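Local structure of beta-glucosidase (Pseudoalteromonas sp., 3F95) at residues A[90-104]-A[154-168]. The protein is probably a glucan-cleaving beta-glucosidase, an exo-1,3/1,4-beta-glucanase, of which this chain is the extra C-terminal beta-sandwich domain. Sequence-based numbering, arbitrary orientation. Where two conformers were deposited one is given.
Sequences LKMRIDKAPEQGANL and LRITSQNLSLAIADV
Lys91 reaches across to Asp167 at one end of an antiparallel strand pair, its ammonium NZ 2.7 Å from OD2 on the anti lone pair of the carboxylate. The aliphatic chain runs extended until a bend at chi4 (65°) turns NZ onto that oxygen; a water accepts from NZ and lies within bonding distance of the Asp167 carbonyl. From here strand 90-94 runs beside 161-168, Lys91 with Ala166 and Arg93 with Ala164 forming hydrogen-bonded pairs. A classic beta bulge follows, where Asp95 and Lys96 both face Ser162: Lys96 N meets Ser162 O almost straight (179°), and in the conformer given Ser162 OG lies 2.7 Å from Asp95 OD2, its proton not settled between that oxygen and Asn62 OD1. Beyond it the Lys96 chain, bent at chi3, brings NZ to Asn160 OD1 at 2.8 Å, tilted from the amide plane. Both segments then cross to the other sheet, where 102-104 pairs with 154-158 through Asn103 and Thr157. At this crossing Ser158 OG, anti to its own backbone N (chi1 -170°), gives its proton to Gly101 O at 2.9 Å, while Leu161 CD1 lies alongside the Pro98 ring, 3.7 Å from CD, both side chains pointing the same way. Between the sheets, Met92 and Ile156 reach tip to tip, CE to CD1 at 4.1 Å, and Leu104 CD1 packs on Ile156 CG1 at 3.8 Å. Leu90 CD1 bridges Ile165 CG2 and Leu154 CD2; Trp63 also covers Ile156, Leu161 and Leu163. The two segments thus pass between the sheets side by side in a beta-sandwich consistent with a galactose-binding-like fold: apolar tips fill the interior, while polar links hold the salt-bridged strand end, the stretch past the bulge and the crossing.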
ATOM      1  N   LEU A  90      -1.877   5.163   6.017  1.00 16.33           N
ATOM      2  CA  LEU A  90      -2.819   4.133   5.601  1.00 16.22           C
ATOM      3  C   LEU A  90      -3.227   3.313   6.811  1.00 15.99           C
ATOM      4  O   LEU A  90      -2.529   3.314   7.817  1.00 15.83           O
ATOM      5  CB  LEU A  90      -2.197   3.215   4.530  1.00 16.98           C
ATOM      6  CG  LEU A  90      -1.034   2.283   4.957  1.00 17.58           C
ATOM      7  CD1 LEU A  90      -0.828   1.129   3.951  1.00 22.56           C
ATOM      8  CD2 LEU A  90       0.247   3.024   5.123  1.00 21.21           C
ATOM      9  N   LYS A  91      -4.361   2.637   6.733  1.00 15.24           N
ATOM     10  CA  LYS A  91      -4.663   1.618   7.729  1.00 15.50           C
ATOM     11  C   LYS A  91      -4.325   0.255   7.113  1.00 15.10           C
ATOM     12  O   LYS A  91      -4.560   0.025   5.921  1.00 14.86           O
ATOM     13  CB  LYS A  91      -6.129   1.690   8.164  1.00 15.58           C
ATOM     14  CG  LYS A  91      -6.484   3.063   8.801  1.00 17.11           C
ATOM     15  CD  LYS A  91      -7.942   3.121   9.245  1.00 17.59           C
ATOM     16  CE  LYS A  91      -8.257   4.481   9.924  1.00 19.58           C
ATOM     17  NZ  LYS A  91      -8.134   5.588   8.923  1.00 20.34           N
ATOM     18  N   MET A  92      -3.731  -0.617   7.914  1.00 14.78           N
ATOM     19  CA  MET A  92      -3.364  -1.964   7.440  1.00 14.57           C
ATOM     20  C   MET A  92      -3.689  -2.979   8.525  1.00 14.03           C
ATOM     21  O   MET A  92      -3.591  -2.662   9.727  1.00 12.84           O
ATOM     22  CB  MET A  92      -1.882  -2.003   7.092  1.00 14.06           C
ATOM     23  CG  MET A  92      -1.394  -3.355   6.542  1.00 15.47           C
ATOM     24  SD  MET A  92       0.365  -3.447   6.257  1.00 16.87           S
ATOM     25  CE  MET A  92       0.505  -2.409   4.801  1.00 17.63           C
ATOM     26  N   ARG A  93      -4.085  -4.191   8.117  1.00 13.08           N
ATOM     27  CA  ARG A  93      -4.225  -5.320   9.024  0.50 12.19           C
ATOM     28  C   ARG A  93      -3.472  -6.479   8.364  1.00 14.21           C
ATOM     29  O   ARG A  93      -3.714  -6.784   7.187  1.00 14.40           O
ATOM     30  CB  ARG A  93      -5.705  -5.680   9.171  0.50 11.44           C
ATOM     31  CG  ARG A  93      -5.982  -6.927   9.999  0.50 11.16           C
ATOM     32  CD  ARG A  93      -7.484  -7.209  10.081  0.50 11.65           C
ATOM     33  NE  ARG A  93      -7.994  -7.572   8.752  0.50 13.37           N
ATOM     34  CZ  ARG A  93      -9.276  -7.677   8.411  0.50 15.72           C
ATOM     35  NH1 ARG A  93     -10.240  -7.447   9.295  0.50 16.34           N
ATOM     36  NH2 ARG A  93      -9.596  -8.015   7.164  0.50 14.41           N
ATOM     37  N   ILE A  94      -2.555  -7.114   9.081  1.00 13.39           N
ATOM     38  CA  ILE A  94      -1.843  -8.251   8.496  1.00 14.59           C
ATOM     39  C   ILE A  94      -2.400  -9.502   9.150  1.00 15.67           C
ATOM     40  O   ILE A  94      -2.063  -9.801  10.298  1.00 15.86           O
ATOM     41  CB  ILE A  94      -0.320  -8.132   8.683  1.00 14.95           C
ATOM     42  CG1 ILE A  94       0.175  -6.814   8.048  1.00 14.18           C
ATOM     43  CG2 ILE A  94       0.426  -9.382   8.080  1.00 15.50           C
ATOM     44  CD1 ILE A  94       1.699  -6.625   8.198  1.00 14.90           C
ATOM     45  N   ASP A  95      -3.278 -10.206   8.436  1.00 15.37           N
ATOM     46  CA  ASP A  95      -3.881 -11.415   9.012  1.00 16.66           C
ATOM     47  C   ASP A  95      -3.050 -12.681   8.831  1.00 16.93           C
ATOM     48  O   ASP A  95      -3.183 -13.626   9.602  1.00 16.18           O
ATOM     49  CB  ASP A  95      -5.308 -11.603   8.540  1.00 18.05           C
ATOM     50  CG  ASP A  95      -5.399 -11.702   7.050  1.00 20.93           C
ATOM     51  OD1 ASP A  95      -5.053 -10.715   6.363  1.00 24.82           O
ATOM     52  OD2 ASP A  95      -5.830 -12.763   6.564  1.00 26.94           O
ATOM     53  N   LYS A  96      -2.157 -12.691   7.849  1.00 16.52           N
ATOM     54  CA  LYS A  96      -1.150 -13.744   7.817  1.00 17.30           C
ATOM     55  C   LYS A  96       0.191 -13.156   7.453  1.00 17.02           C
ATOM     56  O   LYS A  96       0.373 -12.679   6.331  1.00 15.99           O
ATOM     57  CB  LYS A  96      -1.537 -14.885   6.861  1.00 17.06           C
ATOM     58  CG  LYS A  96      -0.480 -15.998   6.807  1.00 17.74           C
ATOM     59  CD  LYS A  96      -0.872 -17.153   5.891  1.00 20.07           C
ATOM     60  CE  LYS A  96      -0.776 -16.769   4.428  1.00 23.23           C
ATOM     61  NZ  LYS A  96      -0.827 -17.945   3.509  1.00 23.77           N
ATOM     62  N   ALA A  97       1.115 -13.166   8.425  1.00 17.26           N
ATOM     63  CA  ALA A  97       2.474 -12.632   8.228  1.00 17.69           C
ATOM     64  C   ALA A  97       3.236 -13.423   7.171  1.00 17.86           C
ATOM     65  O   ALA A  97       2.972 -14.615   6.953  1.00 18.75           O
ATOM     66  CB  ALA A  97       3.273 -12.580   9.575  1.00 17.56           C
ATOM     67  N   PRO A  98       4.132 -12.744   6.447  1.00 18.77           N
ATOM     68  CA  PRO A  98       4.826 -13.431   5.351  1.00 19.84           C
ATOM     69  C   PRO A  98       5.866 -14.386   5.890  1.00 22.10           C
ATOM     70  O   PRO A  98       6.742 -13.978   6.651  1.00 23.38           O
ATOM     71  CB  PRO A  98       5.480 -12.302   4.567  1.00 17.86           C
ATOM     72  CG  PRO A  98       5.535 -11.110   5.515  1.00 20.23           C
ATOM     73  CD  PRO A  98       4.493 -11.323   6.580  1.00 18.77           C
ATOM     74  N   GLU A  99       5.780 -15.647   5.499  1.00 24.87           N
ATOM     75  CA  GLU A  99       6.772 -16.611   5.984  1.00 27.39           C
ATOM     76  C   GLU A  99       8.194 -16.322   5.477  1.00 27.15           C
ATOM     77  O   GLU A  99       9.176 -16.495   6.226  1.00 27.55           O
ATOM     78  CB  GLU A  99       6.340 -18.018   5.639  1.00 28.61           C
ATOM     79  CG  GLU A  99       7.008 -19.043   6.504  1.00 32.97           C
ATOM     80  CD  GLU A  99       6.347 -20.382   6.383  1.00 38.09           C
ATOM     81  OE1 GLU A  99       5.090 -20.407   6.314  1.00 40.98           O
ATOM     82  OE2 GLU A  99       7.085 -21.399   6.359  1.00 40.60           O
ATOM     83  N   GLN A 100       8.308 -15.861   4.233  1.00 25.96           N
ATOM     84  CA  GLN A 100       9.616 -15.536   3.651  1.00 26.60           C
ATOM     85  C   GLN A 100       9.829 -14.049   3.380  1.00 25.52           C
ATOM     86  O   GLN A 100      10.690 -13.655   2.589  1.00 27.03           O
ATOM     87  CB  GLN A 100       9.871 -16.362   2.378  1.00 26.82           C
ATOM     88  CG  GLN A 100       9.984 -17.844   2.677  1.00 30.30           C
ATOM     89  CD  GLN A 100       9.845 -18.733   1.450  1.00 34.85           C
ATOM     90  OE1 GLN A 100       9.520 -18.272   0.346  1.00 37.81           O
ATOM     91  NE2 GLN A 100      10.076 -20.037   1.646  1.00 37.66           N
ATOM     92  N   GLY A 101       9.018 -13.233   4.027  1.00 23.33           N
ATOM     93  CA  GLY A 101       9.235 -11.813   4.075  1.00 20.51           C
ATOM     94  C   GLY A 101       8.423 -11.068   3.032  1.00 19.03           C
ATOM     95  O   GLY A 101       7.842 -11.664   2.121  1.00 17.95           O
ATOM     96  N   ALA A 102       8.432  -9.749   3.164  1.00 18.01           N
ATOM     97  CA  ALA A 102       7.723  -8.843   2.269  1.00 16.80           C
ATOM     98  C   ALA A 102       8.354  -7.465   2.349  1.00 17.46           C
ATOM     99  O   ALA A 102       8.934  -7.111   3.373  1.00 16.21           O
ATOM    100  CB  ALA A 102       6.240  -8.769   2.654  1.00 16.93           C
ATOM    101  N   ASN A 103       8.221  -6.701   1.264  1.00 17.15           N
ATOM    102  CA  ASN A 103       8.801  -5.374   1.108  1.00 18.34           C
ATOM    103  C   ASN A 103       7.666  -4.394   0.933  1.00 16.96           C
ATOM    104  O   ASN A 103       6.756  -4.628   0.127  1.00 15.96           O
ATOM    105  CB  ASN A 103       9.666  -5.360  -0.162  1.00 18.68           C
ATOM    106  CG  ASN A 103      10.512  -4.101  -0.323  1.00 23.89           C
ATOM    107  OD1 ASN A 103      10.982  -3.824  -1.434  1.00 27.30           O
ATOM    108  ND2 ASN A 103      10.758  -3.369   0.765  1.00 27.15           N
ATOM    109  N   LEU A 104       7.696  -3.315   1.708  1.00 17.21           N
ATOM    110  CA  LEU A 104       6.780  -2.190   1.511  1.00 17.05           C
ATOM    111  C   LEU A 104       7.541  -0.994   0.946  1.00 17.74           C
ATOM    112  O   LEU A 104       8.388  -0.416   1.628  1.00 17.75           O
ATOM    113  CB  LEU A 104       6.092  -1.813   2.846  1.00 17.43           C
ATOM    114  CG  LEU A 104       5.358  -0.470   2.879  1.00 17.69           C
ATOM    115  CD1 LEU A 104       4.205  -0.450   1.829  1.00 18.38           C
ATOM    116  CD2 LEU A 104       4.831  -0.177   4.307  1.00 18.74           C
ATOM    117  N   LEU A 154       2.376   3.251  -3.339  1.00 16.60           N
ATOM    118  CA  LEU A 154       2.896   2.143  -2.549  1.00 17.32           C
ATOM    119  C   LEU A 154       3.041   0.871  -3.381  1.00 16.52           C
ATOM    120  O   LEU A 154       2.310   0.657  -4.341  1.00 15.86           O
ATOM    121  CB  LEU A 154       2.012   1.876  -1.318  1.00 18.57           C
ATOM    122  CG  LEU A 154       0.653   1.216  -1.431  1.00 19.21           C
ATOM    123  CD1 LEU A 154       0.729  -0.313  -1.432  1.00 22.51           C
ATOM    124  CD2 LEU A 154      -0.271   1.691  -0.275  1.00 18.99           C
ATOM    125  N   ARG A 155       3.969   0.021  -2.987  1.00 16.54           N
ATOM    126  CA  ARG A 155       4.158  -1.255  -3.650  1.00 16.58           C
ATOM    127  C   ARG A 155       4.484  -2.271  -2.566  1.00 16.16           C
ATOM    128  O   ARG A 155       5.363  -2.027  -1.728  1.00 17.15           O
ATOM    129  CB  ARG A 155       5.296  -1.140  -4.673  1.00 16.98           C
ATOM    130  CG  ARG A 155       5.602  -2.435  -5.411  1.00 16.45           C
ATOM    131  CD  ARG A 155       6.910  -2.322  -6.220  1.00 20.31           C
ATOM    132  NE  ARG A 155       6.914  -1.156  -7.075  1.00 25.46           N
ATOM    133  CZ  ARG A 155       7.975  -0.396  -7.326  1.00 24.74           C
ATOM    134  NH1 ARG A 155       9.167  -0.666  -6.789  1.00 27.04           N
ATOM    135  NH2 ARG A 155       7.835   0.640  -8.128  1.00 25.90           N
ATOM    136  N   ILE A 156       3.741  -3.371  -2.534  1.00 14.65           N
ATOM    137  CA  ILE A 156       4.028  -4.449  -1.583  1.00 14.17           C
ATOM    138  C   ILE A 156       4.361  -5.703  -2.396  1.00 14.56           C
ATOM    139  O   ILE A 156       3.584  -6.125  -3.246  1.00 13.79           O
ATOM    140  CB  ILE A 156       2.831  -4.711  -0.645  1.00 14.61           C
ATOM    141  CG1 ILE A 156       2.541  -3.432   0.184  1.00 14.41           C
ATOM    142  CG2 ILE A 156       3.116  -5.932   0.268  1.00 15.52           C
ATOM    143  CD1 ILE A 156       1.198  -3.480   0.890  1.00 13.18           C
ATOM    144  N   THR A 157       5.525  -6.269  -2.121  1.00 14.51           N
ATOM    145  CA  THR A 157       6.010  -7.461  -2.810  1.00 14.80           C
ATOM    146  C   THR A 157       6.240  -8.590  -1.809  1.00 15.15           C
ATOM    147  O   THR A 157       6.863  -8.388  -0.744  1.00 15.04           O
ATOM    148  CB  THR A 157       7.302  -7.130  -3.581  1.00 14.04           C
ATOM    149  OG1 THR A 157       7.060  -6.012  -4.450  1.00 15.91           O
ATOM    150  CG2 THR A 157       7.729  -8.334  -4.428  1.00 16.51           C
ATOM    151  N   SER A 158       5.752  -9.782  -2.155  1.00 14.98           N
ATOM    152  CA  SER A 158       5.890 -10.970  -1.302  1.00 15.64           C
ATOM    153  C   SER A 158       5.563 -12.233  -2.120  1.00 16.52           C
ATOM    154  O   SER A 158       5.148 -12.133  -3.284  1.00 15.82           O
ATOM    155  CB  SER A 158       4.988 -10.851  -0.058  1.00 14.51           C
ATOM    156  OG  SER A 158       5.262 -11.886   0.915  1.00 15.25           O
ATOM    157  N   GLN A 159       5.757 -13.407  -1.521  1.00 17.48           N
ATOM    158  CA  GLN A 159       5.347 -14.675  -2.146  1.00 19.13           C
ATOM    159  C   GLN A 159       4.185 -15.288  -1.395  1.00 18.38           C
ATOM    160  O   GLN A 159       3.434 -16.101  -1.931  1.00 19.15           O
ATOM    161  CB  GLN A 159       6.501 -15.689  -2.150  1.00 19.61           C
ATOM    162  CG  GLN A 159       7.726 -15.230  -2.881  1.00 25.31           C
ATOM    163  CD  GLN A 159       8.865 -16.216  -2.770  1.00 30.95           C
ATOM    164  OE1 GLN A 159       9.719 -16.100  -1.888  1.00 35.46           O
ATOM    165  NE2 GLN A 159       8.883 -17.198  -3.661  1.00 32.85           N
ATOM    166  N   ASN A 160       4.029 -14.927  -0.126  1.00 18.27           N
ATOM    167  CA  ASN A 160       2.990 -15.539   0.674  1.00 17.72           C
ATOM    168  C   ASN A 160       2.661 -14.623   1.849  1.00 16.88           C
ATOM    169  O   ASN A 160       3.512 -14.392   2.706  1.00 17.54           O
ATOM    170  CB  ASN A 160       3.459 -16.903   1.182  1.00 19.35           C
ATOM    171  CG  ASN A 160       2.333 -17.724   1.699  1.00 22.40           C
ATOM    172  OD1 ASN A 160       1.773 -17.430   2.760  1.00 25.54           O
ATOM    173  ND2 ASN A 160       1.967 -18.759   0.951  1.00 27.44           N
ATOM    174  N   LEU A 161       1.430 -14.126   1.880  1.00 14.60           N
ATOM    175  CA  LEU A 161       1.094 -12.964   2.731  1.00 13.71           C
ATOM    176  C   LEU A 161      -0.399 -12.723   2.615  1.00 12.98           C
ATOM    177  O   LEU A 161      -0.978 -12.939   1.557  1.00 12.96           O
ATOM    178  CB  LEU A 161       1.800 -11.706   2.204  1.00 13.43           C
ATOM    179  CG  LEU A 161       1.459 -10.314   2.793  1.00 12.78           C
ATOM    180  CD1 LEU A 161       1.823 -10.262   4.306  1.00 13.03           C
ATOM    181  CD2 LEU A 161       2.248  -9.273   2.033  1.00 14.45           C
ATOM    182  N   SER A 162      -1.019 -12.306   3.717  1.00 12.01           N
ATOM    183  CA  SER A 162      -2.399 -11.857   3.679  0.50 11.41           C
ATOM    184  C   SER A 162      -2.563 -10.592   4.526  1.00 12.87           C
ATOM    185  O   SER A 162      -2.244 -10.577   5.731  1.00 12.63           O
ATOM    186  CB  SER A 162      -3.336 -12.975   4.148  0.50 11.56           C
ATOM    187  OG  SER A 162      -4.679 -12.550   4.084  0.50 13.93           O
ATOM    188  N   LEU A 163      -3.114  -9.550   3.904  1.00 12.12           N
ATOM    189  CA  LEU A 163      -3.312  -8.290   4.595  1.00 12.55           C
ATOM    190  C   LEU A 163      -4.449  -7.536   3.944  1.00 13.02           C
ATOM    191  O   LEU A 163      -4.948  -7.938   2.906  1.00 12.64           O
ATOM    192  CB  LEU A 163      -2.029  -7.450   4.597  1.00 12.12           C
ATOM    193  CG  LEU A 163      -1.371  -7.084   3.243  1.00 13.19           C
ATOM    194  CD1 LEU A 163      -2.145  -6.069   2.409  1.00 14.10           C
ATOM    195  CD2 LEU A 163       0.068  -6.636   3.461  1.00 12.57           C
ATOM    196  N   ALA A 164      -4.843  -6.444   4.581  1.00 13.04           N
ATOM    197  CA  ALA A 164      -5.871  -5.576   4.024  1.00 13.23           C
ATOM    198  C   ALA A 164      -5.427  -4.149   4.242  1.00 13.42           C
ATOM    199  O   ALA A 164      -4.678  -3.873   5.172  1.00 12.63           O
ATOM    200  CB  ALA A 164      -7.175  -5.825   4.676  1.00 14.08           C
ATOM    201  N   ILE A 165      -5.885  -3.256   3.368  1.00 12.60           N
ATOM    202  CA  ILE A 165      -5.474  -1.852   3.368  1.00 14.05           C
ATOM    203  C   ILE A 165      -6.739  -0.998   3.275  1.00 13.42           C
ATOM    204  O   ILE A 165      -7.686  -1.382   2.609  1.00 13.57           O
ATOM    205  CB  ILE A 165      -4.550  -1.583   2.150  1.00 14.87           C
ATOM    206  CG1 ILE A 165      -3.191  -2.283   2.352  1.00 17.58           C
ATOM    207  CG2 ILE A 165      -4.306  -0.082   1.950  1.00 18.46           C
ATOM    208  CD1 ILE A 165      -2.448  -2.515   1.032  1.00 20.08           C
ATOM    209  N   ALA A 166      -6.744   0.153   3.946  1.00 13.15           N
ATOM    210  CA  ALA A 166      -7.818   1.122   3.820  1.00 13.31           C
ATOM    211  C   ALA A 166      -7.286   2.528   4.064  1.00 13.24           C
ATOM    212  O   ALA A 166      -6.230   2.695   4.658  1.00 12.88           O
ATOM    213  CB  ALA A 166      -8.918   0.814   4.816  1.00 13.15           C
ATOM    214  N   ASP A 167      -8.041   3.528   3.615  1.00 13.87           N
ATOM    215  CA  ASP A 167      -7.866   4.908   4.074  1.00 14.64           C
ATOM    216  C   ASP A 167      -6.443   5.405   3.811  1.00 14.52           C
ATOM    217  O   ASP A 167      -5.692   5.826   4.738  1.00 16.35           O
ATOM    218  CB  ASP A 167      -8.211   5.018   5.576  1.00 15.46           C
ATOM    219  CG  ASP A 167      -9.709   4.852   5.883  1.00 18.62           C
ATOM    220  OD1 ASP A 167     -10.568   4.712   4.974  1.00 22.66           O
ATOM    221  OD2 ASP A 167     -10.041   4.882   7.092  1.00 21.42           O
ATOM    222  N   VAL A 168      -6.035   5.328   2.548  1.00 14.01           N
ATOM    223  CA  VAL A 168      -4.679   5.685   2.156  1.00 14.29           C
ATOM    224  C   VAL A 168      -4.662   7.124   1.713  1.00 14.86           C
ATOM    225  O   VAL A 168      -5.410   7.514   0.797  1.00 14.82           O
ATOM    226  CB  VAL A 168      -4.158   4.806   0.979  1.00 15.27           C
ATOM    227  CG1 VAL A 168      -2.720   5.115   0.691  1.00 13.74           C
ATOM    228  CG2 VAL A 168      -4.274   3.325   1.333  1.00 12.61           C
TER
HETATM  229  O   HOH W   1      -5.658   6.246   7.676  1.00 22.25           O
HETATM  230  O   HOH W   2       3.248 -16.705   5.013  1.00 32.45           O
HETATM  231  O   HOH W   3       2.701 -19.336   5.496  1.00 47.12           O
HETATM  232  O   HOH W   4       7.956 -13.720   0.445  1.00 25.53           O
HETATM  233  O   HOH W   5       7.678  -3.890  -2.814  1.00 16.13           O